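Local coordinates for protein XPF endonuclease (Aeropyrum pernix, PDB 2BGW) that probably acts as a structure-specific, magnesium-dependent DNA endonuclease of the XPF family, binding DNA and cutting it during nucleotide excision repair, at residues G41-S46 and L128-L133. Residues are numbered along the deposited sequence; the frame is centred on the assembly and turned at random.
Sequences GDYLVS and LVIESL. With MG (magnesium ion), chain E; SO4 (sulfate ion), chain H.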
loop_
_atom_site.group_PDB
_atom_site.type_symbol
_atom_site.label_atom_id
_atom_site.label_comp_id
_atom_site.label_asym_id
_atom_site.label_seq_id
_atom_site.Cartn_x
_atom_site.Cartn_y
_atom_site.Cartn_z
ATOM N N GLY A 41 -3.936 7.698 -0.817
ATOM C CA GLY A 41 -3.203 7.422 0.407
ATOM C C GLY A 41 -2.742 8.693 1.074
ATOM O O GLY A 41 -2.997 9.780 0.566
ATOM N N ASP A 42 -2.022 8.568 2.186
ATOM C CA ASP A 42 -1.757 9.724 3.033
ATOM C C ASP A 42 -0.320 10.080 3.083
ATOM O O ASP A 42 0.012 11.242 3.279
ATOM C CB ASP A 42 -2.256 9.511 4.464
ATOM C CG ASP A 42 -3.677 8.972 4.516
ATOM O OD1 ASP A 42 -4.505 9.334 3.629
ATOM O OD2 ASP A 42 -3.957 8.159 5.428
ATOM N N TYR A 43 0.541 9.088 2.926
ATOM C CA TYR A 43 1.959 9.362 2.926
ATOM C C TYR A 43 2.644 8.641 1.796
ATOM O O TYR A 43 2.528 7.431 1.687
ATOM C CB TYR A 43 2.585 8.947 4.252
ATOM C CG TYR A 43 2.128 9.780 5.386
ATOM C CD1 TYR A 43 0.993 9.426 6.106
ATOM C CD2 TYR A 43 2.795 10.927 5.738
ATOM C CE1 TYR A 43 0.539 10.192 7.159
ATOM C CE2 TYR A 43 2.361 11.701 6.791
ATOM C CZ TYR A 43 1.224 11.322 7.491
ATOM O OH TYR A 43 0.762 12.074 8.529
ATOM N N LEU A 44 3.351 9.395 0.960
ATOM C CA LEU A 44 4.228 8.810 -0.032
ATOM C C LEU A 44 5.636 8.624 0.559
ATOM O O LEU A 44 6.349 9.584 0.861
ATOM C CB LEU A 44 4.243 9.659 -1.317
ATOM C CG LEU A 44 5.105 9.062 -2.441
ATOM C CD1 LEU A 44 4.467 7.846 -3.098
ATOM C CD2 LEU A 44 5.463 10.081 -3.460
ATOM N N VAL A 45 6.056 7.382 0.683
ATOM C CA VAL A 45 7.267 7.054 1.414
ATOM C C VAL A 45 8.517 6.839 0.532
ATOM O O VAL A 45 9.592 7.297 0.854
ATOM C CB VAL A 45 6.989 5.849 2.325
ATOM C CG1 VAL A 45 8.261 5.268 2.863
ATOM C CG2 VAL A 45 6.109 6.291 3.433
ATOM N N SER A 46 8.379 6.132 -0.567
ATOM C CA SER A 46 9.469 5.928 -1.475
ATOM C C SER A 46 8.719 5.793 -2.775
ATOM O O SER A 46 7.499 5.906 -2.770
ATOM C CB SER A 46 10.231 4.656 -1.105
ATOM O OG SER A 46 9.604 3.480 -1.596
ATOM N N LEU A 128 6.802 7.302 13.885
ATOM C CA LEU A 128 8.002 6.486 13.922
ATOM C C LEU A 128 8.038 5.439 12.804
ATOM O O LEU A 128 9.062 5.256 12.151
ATOM C CB LEU A 128 8.186 5.843 15.298
ATOM C CG LEU A 128 8.476 6.881 16.388
ATOM C CD1 LEU A 128 8.059 6.392 17.764
ATOM C CD2 LEU A 128 9.940 7.270 16.372
ATOM N N VAL A 129 6.922 4.768 12.578
ATOM C CA VAL A 129 6.858 3.705 11.592
ATOM C C VAL A 129 7.066 4.298 10.214
ATOM O O VAL A 129 7.779 3.736 9.378
ATOM C CB VAL A 129 5.492 2.987 11.673
ATOM C CG1 VAL A 129 5.325 1.946 10.595
ATOM C CG2 VAL A 129 5.370 2.336 13.003
ATOM N N ILE A 130 6.450 5.448 9.968
ATOM C CA ILE A 130 6.613 6.085 8.662
ATOM C C ILE A 130 8.082 6.440 8.486
ATOM O O ILE A 130 8.674 6.167 7.455
ATOM C CB ILE A 130 5.735 7.343 8.482
ATOM C CG1 ILE A 130 4.259 6.944 8.344
ATOM C CG2 ILE A 130 6.200 8.126 7.239
ATOM C CD1 ILE A 130 3.300 8.085 8.545
ATOM N N GLU A 131 8.669 7.034 9.518
ATOM C CA GLU A 131 10.048 7.493 9.438
ATOM C C GLU A 131 11.035 6.339 9.208
ATOM O O GLU A 131 12.006 6.490 8.497
ATOM C CB GLU A 131 10.374 8.283 10.695
ATOM C CG GLU A 131 11.691 8.949 10.679
ATOM C CD GLU A 131 12.693 8.212 11.476
ATOM O OE1 GLU A 131 12.307 7.635 12.482
ATOM O OE2 GLU A 131 13.877 8.201 11.122
ATOM N N SER A 132 10.754 5.182 9.789
ATOM C CA SER A 132 11.624 4.038 9.668
ATOM C C SER A 132 11.530 3.433 8.279
ATOM O O SER A 132 12.528 3.026 7.705
ATOM C CB SER A 132 11.250 3.008 10.732
ATOM O OG SER A 132 11.838 3.324 11.986
ATOM N N LEU A 133 10.310 3.373 7.751
ATOM C CA LEU A 133 10.054 2.909 6.417
ATOM C C LEU A 133 10.761 3.784 5.383
ATOM O O LEU A 133 11.451 3.274 4.496
ATOM C CB LEU A 133 8.566 2.900 6.168
ATOM C CG LEU A 133 7.766 1.769 6.788
ATOM C CD1 LEU A 133 6.307 2.117 6.663
ATOM C CD2 LEU A 133 8.047 0.379 6.170
HETATM MG MG MG E . -6.370 8.043 5.759
HETATM S S SO4 H . -7.897 7.153 -1.345
HETATM O O1 SO4 H . -7.873 8.450 -2.063
HETATM O O2 SO4 H . -6.555 6.568 -1.272
HETATM O O3 SO4 H . -8.214 7.377 0.065
HETATM O O4 SO4 H . -8.866 6.211 -1.983
#
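Ile-130 lays its terminal methyl over one face of the Tyr-43 ring, with CD1 3.6 Å from the ring centroid and only 11° off the ring normal. This is a CH-pi contact in which a methyl, presented by a helix, lies above the middle of an aromatic ring carried by a strand. The two side chains run nearly perpendicular to each other: with CG1 anti to its own carbonyl carbon (chi1 -71°) and CD1 extended beyond it (chi2 164°), the isoleucine meets the ring end-on. On its other branch, Ile-130 CG2 packs against Val-45 CG2 at 4.2 Å, and Val-45 CG1 lies 4.1 Å from Leu-133 CB, one helical turn further on. No hydrogen bond links segments 41-46 and 128-133; the fit is apolar and buried.

The hydroxyl end of the tyrosine is polar: its OH hydrogen-bonds Glu-17. Replacing Tyr-43 by an alanine is likely to leave Ile-130 CD1 without the ring face it covers and Glu-17 without its hydroxyl partner. Next to this packing lies the metal site, where Asp-42 OD2 binds magnesium at 2.4 Å together with Glu-52. A classic beta bulge sets Asp-42 and Tyr-43 against the single residue Val-51, the aspartate turned to the metal and the tyrosine to the helix.

Within this PDDEXK-type nuclease fold, helix 123-137 thus packs on the central mixed sheet through strand 43-46 and, by way of Ile-130 and Leu-133, strand 81-87, while helix 22-28 also touches Tyr-43 and a second subunit packs against Leu-133.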